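Local coordinates for TOG array regulator of axonemal microtubules protein 1 (Mus musculus, PDB 5DN7), which binds microtubules and promotes their polymerization through its TOG regions, takes part in ciliogenesis and is required for control of cilium length, at residues H61-V65 / Q100-F104; F80-H84 / K120-E126; E204-V208 / T249-L253. Residue numbers count along the deposited sequence, not the author numbering.

Contact 1: residues H61-V65 / Q100-F104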
loop_
_atom_site.group_PDB
_atom_site.type_symbol
_atom_site.label_atom_id
_atom_site.label_comp_id
_atom_site.label_asym_id
_atom_site.label_seq_id
_atom_site.Cartn_x
_atom_site.Cartn_y
_atom_site.Cartn_z
ATOM N N HIS A 61 22.729 10.122 -5.218
ATOM C CA HIS A 61 22.051 8.981 -4.623
ATOM C C HIS A 61 22.168 8.909 -3.099
ATOM O O HIS A 61 21.168 8.697 -2.401
ATOM C CB HIS A 61 22.598 7.695 -5.240
ATOM C CG HIS A 61 22.034 6.451 -4.632
ATOM N ND1 HIS A 61 20.847 5.890 -5.048
ATOM C CD2 HIS A 61 22.490 5.666 -3.626
ATOM C CE1 HIS A 61 20.596 4.812 -4.326
ATOM N NE2 HIS A 61 21.579 4.651 -3.459
ATOM N N ALA A 62 23.385 9.087 -2.590
ATOM C CA ALA A 62 23.658 8.998 -1.154
ATOM C C ALA A 62 22.822 9.992 -0.344
ATOM O O ALA A 62 22.277 9.658 0.723
ATOM C CB ALA A 62 25.142 9.221 -0.893
ATOM N N SER A 63 22.723 11.211 -0.864
ATOM C CA SER A 63 21.917 12.241 -0.231
ATOM C C SER A 63 20.431 11.869 -0.232
ATOM O O SER A 63 19.778 11.994 0.795
ATOM C CB SER A 63 22.135 13.594 -0.915
ATOM O OG SER A 63 23.353 14.184 -0.494
ATOM N N LEU A 64 19.907 11.403 -1.364
ATOM C CA LEU A 64 18.514 10.945 -1.429
ATOM C C LEU A 64 18.222 9.825 -0.417
ATOM O O LEU A 64 17.136 9.790 0.204
ATOM C CB LEU A 64 18.168 10.476 -2.840
ATOM C CG LEU A 64 18.050 11.580 -3.888
ATOM C CD1 LEU A 64 17.808 11.001 -5.277
ATOM C CD2 LEU A 64 16.943 12.550 -3.502
ATOM N N VAL A 65 19.193 8.922 -0.255
ATOM C CA VAL A 65 19.115 7.865 0.754
ATOM C C VAL A 65 19.021 8.466 2.159
ATOM O O VAL A 65 18.194 8.038 2.993
ATOM C CB VAL A 65 20.343 6.910 0.678
ATOM C CG1 VAL A 65 20.332 5.908 1.830
ATOM C CG2 VAL A 65 20.368 6.174 -0.645
ATOM N N GLN A 100 13.192 7.459 -11.015
ATOM C CA GLN A 100 14.197 7.296 -10.028
ATOM C C GLN A 100 13.583 6.568 -8.833
ATOM O O GLN A 100 14.281 6.098 -7.985
ATOM C CB GLN A 100 14.693 8.657 -9.589
ATOM C CG GLN A 100 15.979 9.113 -10.226
ATOM C CD GLN A 100 16.613 10.267 -9.498
ATOM O OE1 GLN A 100 17.439 10.075 -8.644
ATOM N NE2 GLN A 100 16.234 11.456 -9.855
ATOM N N VAL A 101 12.266 6.515 -8.760
ATOM C CA VAL A 101 11.652 5.858 -7.642
ATOM C C VAL A 101 11.987 4.411 -7.668
ATOM O O VAL A 101 12.024 3.776 -6.657
ATOM C CB VAL A 101 10.159 6.147 -7.439
ATOM C CG1 VAL A 101 9.288 5.234 -8.254
ATOM C CG2 VAL A 101 9.808 6.041 -5.980
ATOM N N GLN A 102 12.257 3.903 -8.846
ATOM C CA GLN A 102 12.535 2.486 -8.989
ATOM C C GLN A 102 13.727 2.179 -8.101
ATOM O O GLN A 102 13.788 1.128 -7.464
ATOM C CB GLN A 102 12.852 2.141 -10.444
ATOM C CG GLN A 102 12.987 0.652 -10.712
ATOM C CD GLN A 102 12.590 0.276 -12.127
ATOM O OE1 GLN A 102 11.463 0.526 -12.554
ATOM N NE2 GLN A 102 13.518 -0.327 -12.862
ATOM N N GLN A 103 14.676 3.108 -8.060
ATOM C CA GLN A 103 15.831 2.952 -7.233
ATOM C C GLN A 103 15.429 2.916 -5.793
ATOM O O GLN A 103 16.131 2.364 -4.986
ATOM C CB GLN A 103 16.808 4.105 -7.455
ATOM C CG GLN A 103 18.037 4.038 -6.587
ATOM C CD GLN A 103 18.813 2.742 -6.793
ATOM O OE1 GLN A 103 19.296 2.496 -7.847
ATOM N NE2 GLN A 103 18.901 1.920 -5.773
ATOM N N PHE A 104 14.309 3.522 -5.429
ATOM C CA PHE A 104 14.052 3.486 -3.983
ATOM C C PHE A 104 12.791 2.729 -3.562
ATOM O O PHE A 104 12.177 3.039 -2.529
ATOM C CB PHE A 104 13.970 4.913 -3.443
ATOM C CG PHE A 104 15.195 5.717 -3.706
ATOM C CD1 PHE A 104 16.296 5.602 -2.878
ATOM C CD2 PHE A 104 15.258 6.579 -4.782
ATOM C CE1 PHE A 104 17.429 6.334 -3.119
ATOM C CE2 PHE A 104 16.393 7.308 -5.034
ATOM C CZ PHE A 104 17.479 7.190 -4.197
#
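Phe104 pushes its ring from the loop that precedes helix 105-114 into the first turn of helix 61-74, where it lies between Leu64, Val65 and the imidazole of His61. Its tip meets the leucine, with Phe104 CZ 3.6 Å from Leu64 CB, while Val65 CG2 sits at the ring edge, 3.8 Å from Phe104 CE1. The imidazole is nearly parallel to the phenyl ring, the planes being only 14° apart, but the two are slid so far, with centroids 5.3 Å from each other, that they barely overlap. Two glutamines border this cluster. The chain of Gln103 meets the edge of the histidine, His61 CE1 to Gln103 CG being 3.5 Å, and the amide of Gln100 reaches Leu64, with OE1 of Gln100 3.5 Å from CD1 of Leu64.

No hydrogen bond crosses between the segments, so side-chain packing makes the join. Leu64 also touches Pro56 and Thr59 in the loop ahead of its own helix, whereas Val101, on the other segment, turns to Leu134 and Glu137 of helix 121-138. Phe104 occupies the N-cap position of helix 105-114, so the residue just before that helix also docks on the preceding repeat. Packing of one repeat's first helix against the turn leading into the next repeat's first helix is characteristic of the HEAT-repeat solenoid that forms this TOG 2 domain.

Contact 2: residues F80-H84 / K120-E126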
loop_
_atom_site.group_PDB
_atom_site.type_symbol
_atom_site.label_atom_id
_atom_site.label_comp_id
_atom_site.label_asym_id
_atom_site.label_seq_id
_atom_site.Cartn_x
_atom_site.Cartn_y
_atom_site.Cartn_z
ATOM N N PHE A 80 0.216 12.035 15.129
ATOM C CA PHE A 80 -0.216 11.608 13.795
ATOM C C PHE A 80 -0.200 12.736 12.784
ATOM O O PHE A 80 -0.227 12.464 11.600
ATOM C CB PHE A 80 -1.622 10.988 13.820
ATOM C CG PHE A 80 -2.731 12.001 13.823
ATOM C CD1 PHE A 80 -3.162 12.573 15.008
ATOM C CD2 PHE A 80 -3.345 12.379 12.637
ATOM C CE1 PHE A 80 -4.198 13.519 15.008
ATOM C CE2 PHE A 80 -4.361 13.311 12.623
ATOM C CZ PHE A 80 -4.796 13.883 13.807
ATOM N N LYS A 81 -0.176 13.988 13.234
ATOM C CA LYS A 81 -0.170 15.121 12.303
ATOM C C LYS A 81 1.217 15.299 11.681
ATOM O O LYS A 81 1.350 15.707 10.508
ATOM C CB LYS A 81 -0.605 16.406 13.008
ATOM C CG LYS A 81 -2.010 16.344 13.615
ATOM C CD LYS A 81 -2.271 17.525 14.554
ATOM C CE LYS A 81 -3.734 17.585 14.994
ATOM N NZ LYS A 81 -3.919 18.364 16.261
ATOM N N VAL A 82 2.240 14.992 12.477
ATOM C CA VAL A 82 3.607 14.906 11.981
ATOM C C VAL A 82 3.722 13.764 10.977
ATOM O O VAL A 82 4.283 13.935 9.908
ATOM C CB VAL A 82 4.622 14.695 13.117
ATOM C CG1 VAL A 82 6.000 14.421 12.543
ATOM C CG2 VAL A 82 4.660 15.914 14.017
ATOM N N VAL A 83 3.170 12.607 11.321
ATOM C CA VAL A 83 3.171 11.485 10.399
ATOM C C VAL A 83 2.501 11.873 9.081
ATOM O O VAL A 83 3.041 11.614 8.004
ATOM C CB VAL A 83 2.459 10.263 11.004
ATOM C CG1 VAL A 83 2.362 9.149 9.980
ATOM C CG2 VAL A 83 3.197 9.791 12.239
ATOM N N HIS A 84 1.343 12.526 9.180
ATOM C CA HIS A 84 0.578 12.947 8.012
ATOM C C HIS A 84 1.392 13.884 7.126
ATOM O O HIS A 84 1.502 13.664 5.904
ATOM C CB HIS A 84 -0.739 13.626 8.434
ATOM C CG HIS A 84 -1.504 14.209 7.286
ATOM N ND1 HIS A 84 -1.497 15.557 6.994
ATOM C CD2 HIS A 84 -2.268 13.620 6.333
ATOM C CE1 HIS A 84 -2.231 15.774 5.915
ATOM N NE2 HIS A 84 -2.711 14.616 5.491
ATOM N N LYS A 120 -6.242 6.056 10.545
ATOM C CA LYS A 120 -6.802 7.384 10.322
ATOM C C LYS A 120 -6.964 7.671 8.844
ATOM O O LYS A 120 -6.071 7.385 8.037
ATOM C CB LYS A 120 -5.938 8.462 10.990
ATOM C CG LYS A 120 -5.937 8.355 12.522
ATOM C CD LYS A 120 -5.075 9.429 13.156
ATOM C CE LYS A 120 -5.181 9.411 14.697
ATOM N NZ LYS A 120 -4.720 8.127 15.303
ATOM N N LEU A 121 -8.112 8.237 8.497
ATOM C CA LEU A 121 -8.413 8.511 7.117
ATOM C C LEU A 121 -7.395 9.456 6.466
ATOM O O LEU A 121 -7.045 9.242 5.313
ATOM C CB LEU A 121 -9.838 9.067 6.993
ATOM C CG LEU A 121 -10.396 9.355 5.600
ATOM C CD1 LEU A 121 -11.913 9.085 5.539
ATOM C CD2 LEU A 121 -10.104 10.809 5.199
ATOM N N VAL A 122 -6.915 10.493 7.150
ATOM C CA VAL A 122 -5.960 11.403 6.472
ATOM C C VAL A 122 -4.652 10.656 6.082
ATOM O O VAL A 122 -4.080 10.804 4.958
ATOM C CB VAL A 122 -5.631 12.659 7.344
ATOM C CG1 VAL A 122 -6.767 13.693 7.274
ATOM C CG2 VAL A 122 -5.337 12.272 8.766
ATOM N N ILE A 123 -4.231 9.793 7.002
ATOM C CA ILE A 123 -3.090 8.931 6.785
ATOM C C ILE A 123 -3.322 8.033 5.573
ATOM O O ILE A 123 -2.536 8.057 4.636
ATOM C CB ILE A 123 -2.794 8.091 8.038
ATOM C CG1 ILE A 123 -2.355 9.014 9.170
ATOM C CG2 ILE A 123 -1.733 7.042 7.761
ATOM C CD1 ILE A 123 -1.369 10.059 8.735
ATOM N N LYS A 124 -4.409 7.267 5.598
ATOM C CA LYS A 124 -4.781 6.388 4.494
ATOM C C LYS A 124 -4.872 7.126 3.141
ATOM O O LYS A 124 -4.460 6.583 2.110
ATOM C CB LYS A 124 -6.104 5.688 4.807
ATOM C CG LYS A 124 -6.579 4.788 3.688
ATOM C CD LYS A 124 -7.761 3.927 4.113
ATOM C CE LYS A 124 -8.399 3.287 2.880
ATOM N NZ LYS A 124 -9.769 2.697 3.139
ATOM N N GLN A 125 -5.373 8.361 3.142
ATOM C CA GLN A 125 -5.354 9.186 1.930
ATOM C C GLN A 125 -3.928 9.279 1.380
ATOM O O GLN A 125 -3.661 8.988 0.188
ATOM C CB GLN A 125 -5.877 10.599 2.195
ATOM C CG GLN A 125 -7.373 10.750 2.119
ATOM C CD GLN A 125 -7.838 12.131 2.561
ATOM O OE1 GLN A 125 -7.032 12.964 2.994
ATOM N NE2 GLN A 125 -9.147 12.370 2.482
ATOM N N GLU A 126 -3.011 9.681 2.261
ATOM C CA GLU A 126 -1.645 9.838 1.766
ATOM C C GLU A 126 -0.978 8.513 1.356
ATOM O O GLU A 126 -0.316 8.447 0.300
ATOM C CB GLU A 126 -0.788 10.568 2.798
ATOM C CG GLU A 126 -1.313 11.973 3.082
ATOM C CD GLU A 126 -1.393 12.827 1.822
ATOM O OE1 GLU A 126 -0.533 12.665 0.926
ATOM O OE2 GLU A 126 -2.317 13.665 1.718
HETATM O O HOH W 1 -4.350 13.672 3.528
#
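Neighbouring HEAT repeats stack their second helices side by side, and here the N-terminal turns of helices 80-97 and 121-138 run nearly parallel, with short-segment axes 9.8 Å apart at a 17° angle. Walking along the later segment shows how side chains fill the space between them. Lys120, the N-cap residue, lays its aliphatic chain over a face of the Phe80 ring; its CD is 3.8 Å from the ring centroid, a CH-pi contact, and its ammonium group has a long, weak ion pair with Asp118. Val122 takes the edge of the same ring, Phe80 CE2 to Val122 CG2 being 4.1 Å, and also approaches the imidazole of His84, with Val122 CB 3.6 Å from His84 CD2.

Ile123 marks the closest backbone approach, its CA lying 5.6 Å from CA of His84. Its side chain extends between the helices, so that Ile123 CD1 is 4.0 Å from Val83 CG1 and 3.6 Å from His84 CB; Ile123 also touches Leu87. Farther along, Gln125 and Glu126 bring polar groups to the seam. Glu126 CG packs 3.8 Å from His84 CD2, while the carboxylate has a salt bridge to Lys129 on its own helix, and the amide nitrogen of Gln125 bonds to Gln256. No direct hydrogen bond joins the two segments; a water does so instead, its oxygen hydrogen-bonded to His84 NE2 at 2.7 Å, Gln125 OE1 at 2.8 Å and Glu126 OE2 at 2.7 Å.

Contact 3: residues E204-V208 / T249-L253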
loop_
_atom_site.group_PDB
_atom_site.type_symbol
_atom_site.label_atom_id
_atom_site.label_comp_id
_atom_site.label_asym_id
_atom_site.label_seq_id
_atom_site.Cartn_x
_atom_site.Cartn_y
_atom_site.Cartn_z
ATOM N N GLU A 204 -13.332 -10.383 -0.503
ATOM C CA GLU A 204 -13.522 -9.386 -1.571
ATOM C C GLU A 204 -12.446 -9.492 -2.644
ATOM O O GLU A 204 -12.734 -9.418 -3.870
ATOM C CB GLU A 204 -13.523 -7.964 -1.004
ATOM C CG GLU A 204 -14.724 -7.651 -0.136
ATOM C CD GLU A 204 -16.056 -7.635 -0.907
ATOM O OE1 GLU A 204 -16.301 -6.694 -1.704
ATOM O OE2 GLU A 204 -16.872 -8.563 -0.690
ATOM N N ALA A 205 -11.202 -9.674 -2.191
ATOM C CA ALA A 205 -10.107 -9.814 -3.129
ATOM C C ALA A 205 -10.346 -11.023 -4.014
ATOM O O ALA A 205 -10.128 -10.949 -5.212
ATOM C CB ALA A 205 -8.769 -9.925 -2.420
ATOM N N PHE A 206 -10.819 -12.123 -3.439
ATOM C CA PHE A 206 -11.065 -13.317 -4.240
ATOM C C PHE A 206 -12.211 -13.102 -5.242
ATOM O O PHE A 206 -12.158 -13.637 -6.347
ATOM C CB PHE A 206 -11.311 -14.537 -3.338
ATOM C CG PHE A 206 -10.056 -15.413 -3.165
ATOM C CD1 PHE A 206 -8.910 -14.900 -2.570
ATOM C CD2 PHE A 206 -10.015 -16.713 -3.657
ATOM C CE1 PHE A 206 -7.744 -15.677 -2.447
ATOM C CE2 PHE A 206 -8.846 -17.492 -3.556
ATOM C CZ PHE A 206 -7.721 -16.972 -2.939
ATOM N N ALA A 207 -13.222 -12.310 -4.883
ATOM C CA ALA A 207 -14.263 -11.963 -5.851
ATOM C C ALA A 207 -13.655 -11.228 -7.045
ATOM O O ALA A 207 -13.963 -11.543 -8.219
ATOM C CB ALA A 207 -15.366 -11.108 -5.198
ATOM N N VAL A 208 -12.776 -10.264 -6.758
ATOM C CA VAL A 208 -12.119 -9.548 -7.855
ATOM C C VAL A 208 -11.181 -10.441 -8.697
ATOM O O VAL A 208 -11.088 -10.292 -9.928
ATOM C CB VAL A 208 -11.317 -8.339 -7.346
ATOM C CG1 VAL A 208 -10.721 -7.580 -8.526
ATOM C CG2 VAL A 208 -12.224 -7.419 -6.548
ATOM N N THR A 249 -21.314 -9.465 -7.354
ATOM C CA THR A 249 -21.152 -8.032 -7.153
ATOM C C THR A 249 -19.733 -7.788 -6.670
ATOM O O THR A 249 -19.170 -8.585 -5.935
ATOM C CB THR A 249 -22.194 -7.452 -6.148
ATOM O OG1 THR A 249 -21.921 -6.061 -5.908
ATOM C CG2 THR A 249 -22.181 -8.223 -4.827
ATOM N N LEU A 250 -19.139 -6.698 -7.110
ATOM C CA LEU A 250 -17.726 -6.479 -6.865
ATOM C C LEU A 250 -17.532 -5.231 -6.025
ATOM O O LEU A 250 -18.377 -4.346 -6.056
ATOM C CB LEU A 250 -16.981 -6.346 -8.194
ATOM C CG LEU A 250 -16.931 -7.601 -9.064
ATOM C CD1 LEU A 250 -16.524 -7.212 -10.462
ATOM C CD2 LEU A 250 -15.956 -8.624 -8.463
ATOM N N PRO A 251 -16.410 -5.148 -5.286
ATOM C CA PRO A 251 -16.096 -3.888 -4.610
ATOM C C PRO A 251 -15.754 -2.836 -5.661
ATOM O O PRO A 251 -15.618 -3.181 -6.832
ATOM C CB PRO A 251 -14.874 -4.247 -3.755
ATOM C CG PRO A 251 -14.170 -5.266 -4.602
ATOM C CD PRO A 251 -15.295 -6.112 -5.176
ATOM N N ARG A 252 -15.625 -1.578 -5.260
ATOM C CA ARG A 252 -15.304 -0.499 -6.188
ATOM C C ARG A 252 -14.353 0.420 -5.488
ATOM O O ARG A 252 -14.155 0.298 -4.269
ATOM C CB ARG A 252 -16.562 0.279 -6.619
ATOM C CG ARG A 252 -17.269 0.997 -5.447
ATOM C CD ARG A 252 -18.473 1.826 -5.925
ATOM N NE ARG A 252 -18.075 2.865 -6.873
ATOM C CZ ARG A 252 -17.615 4.059 -6.525
ATOM N NH1 ARG A 252 -17.505 4.372 -5.245
ATOM N NH2 ARG A 252 -17.280 4.945 -7.457
ATOM N N LEU A 253 -13.803 1.365 -6.240
ATOM C CA LEU A 253 -12.883 2.348 -5.695
ATOM C C LEU A 253 -13.531 3.707 -5.575
ATOM O O LEU A 253 -14.185 4.163 -6.502
ATOM C CB LEU A 253 -11.644 2.479 -6.578
ATOM C CG LEU A 253 -10.677 1.307 -6.647
ATOM C CD1 LEU A 253 -9.504 1.715 -7.508
ATOM C CD2 LEU A 253 -10.219 0.920 -5.249
#
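Glu204 opens the contact in the middle of helix 196-213, where its carboxylate comes up beside a proline ring: Glu204 OE1 is 3.5 Å from Pro251 CB. The charge itself is met by Arg244 in a salt bridge and by the backbone nitrogen of Ala262, and Arg244 also bonds to the carbonyl of Thr249, holding helix, arginine and extended chain together. Ala207, one turn on, points toward the other segment and receives Leu250, whose CD2 is 3.5 Å from Ala207 O and 4.1 Å from Ala207 CB; the small alanine side chain is consistent with this close approach. Val208 completes the surface, with CG2 3.5 Å from Pro251 CG and 4.4 Å from Leu250 CD2. Beyond the proline, Arg252 pairs with Glu260 in a two-stranded antiparallel hairpin. An extended C-terminal segment thus crosses the second helix of a HEAT repeat, packing Leu250 and Pro251 on it, against the side of the TOG 2 solenoid.

From the N terminus, helix 61-74 opens contact 1 and helix 80-97 opens contact 2 before either has closed. The chain returns to close the first at 100-104 and the second at 120-126, so the loops cross, as expected when successive HEAT hairpins stack: the approach to one first helix lies on the previous first helix, and the second helices pair. Together they join two adjacent repeats. Contact 3 follows in series, opening on helix 196-213 and closing after helix 237-246, on the opposite side of the chain's centre from contact 1. It ties the C-terminal segment of the TOG 2 region to a late repeat, and through Gln256 and Phe258 that segment also reaches helix 121-138.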